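PDB 4LU4: putative cell filamentation protein from Bartonella quintana, which is a Fic-domain protein, probably a host-targeted effector exported through the VirB secretion system and likely, as in related Fic enzymes, to transfer nucleotide moieties onto target proteins. Local coordinates for residues A174-D179 against D210-Q215; T64-L69 against G160-M165. All coordinates share one frame; numbering follows the deposited sequence.

Interaction 1: A174-D179 against D210-Q215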
loop_
_atom_site.group_PDB
_atom_site.type_symbol
_atom_site.label_atom_id
_atom_site.label_comp_id
_atom_site.label_asym_id
_atom_site.label_seq_id
_atom_site.Cartn_x
_atom_site.Cartn_y
_atom_site.Cartn_z
ATOM N N ALA A 174 12.706 11.109 -4.784
ATOM C CA ALA A 174 13.286 12.228 -4.084
ATOM C C ALA A 174 14.715 11.976 -3.647
ATOM O O ALA A 174 15.312 12.855 -2.991
ATOM C CB ALA A 174 12.449 12.595 -2.872
ATOM N N GLY A 175 15.283 10.827 -4.012
ATOM C CA GLY A 175 16.675 10.539 -3.662
ATOM C C GLY A 175 16.868 9.727 -2.379
ATOM O O GLY A 175 18.013 9.555 -1.982
ATOM N N TYR A 176 15.805 9.173 -1.782
ATOM C CA TYR A 176 15.872 8.467 -0.495
ATOM C C TYR A 176 15.489 6.980 -0.582
ATOM O O TYR A 176 14.544 6.624 -1.270
ATOM C CB TYR A 176 14.924 9.102 0.541
ATOM C CG TYR A 176 15.175 10.565 0.810
ATOM C CD1 TYR A 176 16.347 10.982 1.481
ATOM C CD2 TYR A 176 14.241 11.537 0.417
ATOM C CE1 TYR A 176 16.594 12.315 1.720
ATOM C CE2 TYR A 176 14.490 12.898 0.647
ATOM C CZ TYR A 176 15.654 13.249 1.297
ATOM O OH TYR A 176 15.898 14.543 1.523
ATOM N N LYS A 177 16.218 6.134 0.147
ATOM C CA LYS A 177 15.804 4.768 0.337
ATOM C C LYS A 177 14.891 4.671 1.537
ATOM O O LYS A 177 15.308 5.041 2.646
ATOM C CB LYS A 177 17.011 3.891 0.630
ATOM C CG LYS A 177 16.690 2.394 0.685
ATOM C CD LYS A 177 17.987 1.658 1.067
ATOM C CE LYS A 177 17.746 0.331 1.790
ATOM N NZ LYS A 177 18.734 -0.661 1.272
ATOM N N ILE A 178 13.680 4.159 1.328
ATOM C CA ILE A 178 12.728 3.935 2.405
ATOM C C ILE A 178 12.801 2.454 2.702
ATOM O O ILE A 178 12.418 1.639 1.877
ATOM C CB ILE A 178 11.290 4.337 2.017
ATOM C CG1 ILE A 178 11.293 5.728 1.402
ATOM C CG2 ILE A 178 10.332 4.313 3.222
ATOM C CD1 ILE A 178 11.877 6.822 2.280
ATOM N N ASP A 179 13.292 2.121 3.893
ATOM C CA ASP A 179 13.546 0.755 4.264
ATOM C C ASP A 179 12.732 0.238 5.448
ATOM O O ASP A 179 13.134 0.304 6.609
ATOM C CB ASP A 179 15.031 0.636 4.543
ATOM C CG ASP A 179 15.479 -0.858 4.635
ATOM O OD1 ASP A 179 14.593 -1.725 4.609
ATOM O OD2 ASP A 179 16.695 -1.085 4.824
ATOM N N ASP A 210 13.581 6.983 11.125
ATOM C CA ASP A 210 14.397 5.756 11.224
ATOM C C ASP A 210 14.500 4.977 9.910
ATOM O O ASP A 210 15.424 4.187 9.747
ATOM C CB ASP A 210 13.783 4.835 12.268
ATOM C CG ASP A 210 14.044 5.317 13.685
ATOM O OD1 ASP A 210 14.824 6.282 13.794
ATOM O OD2 ASP A 210 13.401 4.810 14.633
ATOM N N ILE A 211 13.506 5.112 9.012
ATOM C CA ILE A 211 13.566 4.372 7.727
ATOM C C ILE A 211 13.892 5.144 6.463
ATOM O O ILE A 211 13.988 4.499 5.416
ATOM C CB ILE A 211 12.283 3.491 7.437
ATOM C CG1 ILE A 211 11.072 4.324 7.123
ATOM C CG2 ILE A 211 12.000 2.587 8.602
ATOM C CD1 ILE A 211 9.874 3.464 6.719
ATOM N N THR A 212 14.089 6.464 6.551
ATOM C CA THR A 212 14.438 7.322 5.432
ATOM C C THR A 212 15.952 7.639 5.351
ATOM O O THR A 212 16.468 8.385 6.188
ATOM C CB THR A 212 13.636 8.657 5.539
ATOM O OG1 THR A 212 12.240 8.376 5.631
ATOM C CG2 THR A 212 13.904 9.580 4.374
ATOM N N HIS A 213 16.648 7.106 4.337
ATOM C CA HIS A 213 18.134 7.178 4.230
ATOM C C HIS A 213 18.561 7.761 2.902
ATOM O O HIS A 213 18.069 7.307 1.858
ATOM C CB HIS A 213 18.739 5.780 4.463
ATOM C CG HIS A 213 18.338 5.216 5.782
ATOM N ND1 HIS A 213 18.988 5.555 6.954
ATOM C CD2 HIS A 213 17.253 4.504 6.147
ATOM C CE1 HIS A 213 18.347 5.034 7.974
ATOM N NE2 HIS A 213 17.283 4.402 7.514
ATOM N N PRO A 214 19.410 8.800 2.926
ATOM C CA PRO A 214 19.820 9.576 1.746
ATOM C C PRO A 214 20.570 8.596 0.873
ATOM O O PRO A 214 21.287 7.764 1.433
ATOM C CB PRO A 214 20.680 10.736 2.340
ATOM C CG PRO A 214 21.100 10.245 3.719
ATOM C CD PRO A 214 19.967 9.360 4.179
ATOM N N GLN A 215 20.298 8.576 -0.438
ATOM C CA GLN A 215 21.010 7.685 -1.354
ATOM C C GLN A 215 21.859 8.410 -2.392
ATOM O O GLN A 215 22.783 7.810 -2.895
ATOM C CB GLN A 215 20.072 6.765 -2.127
ATOM C CG GLN A 215 19.415 5.713 -1.291
ATOM C CD GLN A 215 20.415 4.733 -0.705
ATOM O OE1 GLN A 215 20.627 4.703 0.509
ATOM N NE2 GLN A 215 21.011 3.928 -1.548
#
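Tyr176, Lys177 and Ile178 pair with Pro214, His213 and Thr212 in a two-stranded antiparallel ribbon whose strand directions differ by 152°. Lys177 and His213 form the hydrogen-bonded pair, Lys177 N to His213 O at 2.8 Å and His213 N to Lys177 O at 3.0 Å. Asp179 N to Ile211 O and Gln215 N to Gly175 O extend the ladder at its two ends.

The tight side carries Tyr176, Ile178 and Thr212, with Pro214 as its exposed end. The Ile178 and Thr212 side chains run alongside each other, with Ile178 CD1 3.7 Å from Thr212 OG1. The Thr212 methyl CG2 meets Tyr176 CG at 3.9 Å, while Pro214 CA comes to the tyrosine's edge. Phe138 of helix 135-152 covers this face, and Tyr176 OH hydrogen-bonds to Leu133 O. At one end Ile211 holds CG1 between its backbone N and carbonyl carbon (chi1 70°), and its CD1 lies 3.6 Å from Ile178 CG2; branched aliphatics suit this buried corner.

The other face is looser. Lys177 touches through CB, 3.6 Å from Gln215 CG; its chain runs on extended and turns at the last bond, and its end leads away, as befits an exposed strand position. His213 turns back so that NE2 donates to Asp210 O at 2.9 Å, from above the carbonyl plane, tying the strand to the end of helix 202-211. Gly175 ends the preceding helix in a Schellman motif, its positive phi (95°) being easy for glycine.

Chemically, backbone amides and carbonyls supply the bonds between the strands and apolar branches fill one face. Thr212 can sit beside that greasy face because its hydroxyl bonds to Phe208 O, so its polarity is met locally and its methyl is left for packing.

Interaction 2: T64-L69 against G160-M165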
loop_
_atom_site.group_PDB
_atom_site.type_symbol
_atom_site.label_atom_id
_atom_site.label_comp_id
_atom_site.label_asym_id
_atom_site.label_seq_id
_atom_site.Cartn_x
_atom_site.Cartn_y
_atom_site.Cartn_z
ATOM N N THR A 64 -1.659 0.586 -10.227
ATOM C CA THR A 64 -0.543 0.017 -10.996
ATOM C C THR A 64 0.368 -0.871 -10.119
ATOM O O THR A 64 0.751 -1.965 -10.526
ATOM C CB THR A 64 0.214 1.124 -11.674
ATOM O OG1 THR A 64 -0.582 1.592 -12.785
ATOM C CG2 THR A 64 1.653 0.633 -12.160
ATOM N N ILE A 65 0.677 -0.397 -8.913
ATOM C CA ILE A 65 1.530 -1.091 -7.950
ATOM C C ILE A 65 0.844 -2.390 -7.522
ATOM O O ILE A 65 1.377 -3.475 -7.623
ATOM C CB ILE A 65 1.807 -0.222 -6.697
ATOM C CG1 ILE A 65 2.739 0.965 -6.997
ATOM C CG2 ILE A 65 2.504 -1.099 -5.625
ATOM C CD1 ILE A 65 2.798 2.026 -5.895
ATOM N N HIS A 66 -0.404 -2.246 -7.111
ATOM C CA HIS A 66 -1.186 -3.386 -6.713
ATOM C C HIS A 66 -1.249 -4.384 -7.805
ATOM O O HIS A 66 -1.042 -5.538 -7.480
ATOM C CB HIS A 66 -2.624 -3.026 -6.304
ATOM C CG HIS A 66 -3.307 -4.096 -5.525
ATOM N ND1 HIS A 66 -4.147 -5.035 -6.096
ATOM C CD2 HIS A 66 -3.319 -4.347 -4.181
ATOM C CE1 HIS A 66 -4.638 -5.807 -5.147
ATOM N NE2 HIS A 66 -4.150 -5.409 -3.978
ATOM N N TRP A 67 -1.546 -3.989 -9.050
ATOM C CA TRP A 67 -1.503 -4.980 -10.154
ATOM C C TRP A 67 -0.143 -5.687 -10.300
ATOM O O TRP A 67 -0.044 -6.906 -10.380
ATOM C CB TRP A 67 -1.966 -4.370 -11.533
ATOM C CG TRP A 67 -2.097 -5.417 -12.555
ATOM C CD1 TRP A 67 -3.163 -6.206 -12.771
ATOM C CD2 TRP A 67 -1.075 -5.858 -13.472
ATOM N NE1 TRP A 67 -2.908 -7.098 -13.793
ATOM C CE2 TRP A 67 -1.605 -6.914 -14.215
ATOM C CE3 TRP A 67 0.236 -5.462 -13.718
ATOM C CZ2 TRP A 67 -0.873 -7.571 -15.176
ATOM C CZ3 TRP A 67 0.962 -6.127 -14.676
ATOM C CH2 TRP A 67 0.414 -7.163 -15.388
ATOM N N CYS A 68 0.909 -4.909 -10.401
ATOM C CA CYS A 68 2.230 -5.441 -10.588
ATOM C C CYS A 68 2.549 -6.438 -9.486
ATOM O O CYS A 68 3.097 -7.518 -9.742
ATOM C CB CYS A 68 3.291 -4.332 -10.667
ATOM S SG CYS A 68 3.252 -3.295 -12.185
ATOM N N LEU A 69 2.169 -6.137 -8.255
ATOM C CA LEU A 69 2.580 -7.015 -7.139
ATOM C C LEU A 69 1.683 -8.245 -7.015
ATOM O O LEU A 69 2.154 -9.306 -6.641
ATOM C CB LEU A 69 2.561 -6.266 -5.805
ATOM C CG LEU A 69 3.547 -5.125 -5.544
ATOM C CD1 LEU A 69 3.568 -4.699 -4.091
ATOM C CD2 LEU A 69 4.967 -5.438 -5.992
ATOM N N GLY A 160 -0.965 -3.433 2.716
ATOM C CA GLY A 160 0.311 -3.096 3.349
ATOM C C GLY A 160 1.442 -3.054 2.327
ATOM O O GLY A 160 2.220 -2.045 2.217
ATOM N N ARG A 161 1.595 -4.131 1.558
ATOM C CA ARG A 161 2.717 -4.162 0.604
ATOM C C ARG A 161 2.611 -3.127 -0.508
ATOM O O ARG A 161 3.621 -2.591 -0.959
ATOM C CB ARG A 161 2.824 -5.536 -0.046
ATOM C CG ARG A 161 3.446 -6.586 0.824
ATOM C CD ARG A 161 3.012 -7.981 0.356
ATOM N NE ARG A 161 3.722 -8.997 1.106
ATOM C CZ ARG A 161 3.446 -9.344 2.366
ATOM N NH1 ARG A 161 2.442 -8.756 3.026
ATOM N NH2 ARG A 161 4.178 -10.282 2.969
ATOM N N THR A 162 1.384 -2.850 -0.942
ATOM C CA THR A 162 1.084 -1.820 -1.924
ATOM C C THR A 162 1.462 -0.443 -1.403
ATOM O O THR A 162 2.142 0.372 -2.088
ATOM C CB THR A 162 -0.393 -1.869 -2.351
ATOM O OG1 THR A 162 -0.673 -3.146 -2.979
ATOM C CG2 THR A 162 -0.675 -0.813 -3.348
ATOM N N GLN A 163 1.036 -0.184 -0.189
ATOM C CA GLN A 163 1.312 1.088 0.444
ATOM C C GLN A 163 2.822 1.325 0.698
ATOM O O GLN A 163 3.296 2.436 0.478
ATOM C CB GLN A 163 0.512 1.148 1.746
ATOM C CG GLN A 163 1.015 2.056 2.823
ATOM C CD GLN A 163 0.305 1.789 4.144
ATOM O OE1 GLN A 163 0.228 0.656 4.590
ATOM N NE2 GLN A 163 -0.201 2.833 4.773
ATOM N N ARG A 164 3.524 0.305 1.191
ATOM C CA ARG A 164 4.985 0.371 1.419
ATOM C C ARG A 164 5.736 0.650 0.120
ATOM O O ARG A 164 6.641 1.533 0.055
ATOM C CB ARG A 164 5.536 -0.912 2.059
ATOM C CG ARG A 164 5.229 -1.095 3.575
ATOM C CD ARG A 164 5.756 -2.519 3.961
ATOM N NE ARG A 164 4.676 -3.037 4.633
ATOM C CZ ARG A 164 4.054 -4.160 4.492
ATOM N NH1 ARG A 164 4.503 -5.207 3.858
ATOM N NH2 ARG A 164 2.994 -4.224 5.227
ATOM N N MET A 165 5.311 -0.033 -0.931
ATOM C CA MET A 165 5.898 0.178 -2.238
ATOM C C MET A 165 5.644 1.608 -2.754
ATOM O O MET A 165 6.589 2.238 -3.241
ATOM C CB MET A 165 5.479 -0.887 -3.304
ATOM C CG MET A 165 6.192 -0.633 -4.616
ATOM S SD MET A 165 8.001 -0.766 -4.562
ATOM C CE MET A 165 8.225 -2.500 -4.295
#
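His66 holds its CG anti to the backbone N (chi1 -163°), and this places the imidazole with its CD2 edge beside Thr162, whose hydroxyl stands anti to its own carbonyl carbon, beside the backbone N (chi1 -62°). Thr162 OG1 therefore arrives at the ring's edge, close to its plane, 3.1 Å from His66 CD2. The same torsion sets the threonine methyl CG2 against Ile65 CG2, at 3.9 Å. A short, branched residue suits this place because the backbones come close here, with 5.5 Å between His66 CA and Thr162 CA.

Beside this polar corner the two helices meet through aliphatic groups, their axes 9.2 Å apart and inclined at 121°. Ile65 and Leu69, one turn apart, point at the second helix together. Ile65 CG2 lies 3.8 Å from Met165 CB, and it also rests against the backbone oxygen of Thr162. Leu69 CD1 comes 3.8 Å from Arg161 O and 4.3 Å from Met165 CB. The methionine chain folds at both chi2 and chi3, suiting it to a buried seam that Phe48 and Ala45 of helix 30-48 also line. Arg161 lends its CB to Leu69, then runs out extended until NH2 meets Tyr34 OH.

Gly160 and Arg161 end the GNGR portion of the Fic signature, so this contact seats the start of the motif helix against helix 59-70. His66 also holds the loop leading into helix 159-173: NE2 bonds to Lys157 O and ND1 to Gly78 N, while Phe155 and Phe70 stack with the ring. A carbonyl at NE2 and an amide N-H at ND1 are consistent with an imidazole protonated on NE2 alone. With the Thr162 hydroxyl spent on Gly158 O, its oxygen can face the mildly polarised CD2-H as an acceptor.

After helix 30-48, helix 59-70 supplies the first half of interaction 2. The chain then travels through the 85-86/92-93 hairpin and helices 112-126 and 135-152 before interaction 2 closes that 90-residue excursion on helix 159-173. The same helix runs on into strand 176-178, where interaction 1 opens; strand 212-214 shuts this second, shorter loop of 30 residues. The contacts are thus in series, neither nested nor crossed. Interaction 2 ties helices together near the middle of the chain, whereas interaction 1, farther out, closes the excursion through helices 185-197 and 202-211, just before the C-terminal helix 216-224. Their nearest atoms are about 6 Å apart, without touching; helix 159-173 joins them along the chain.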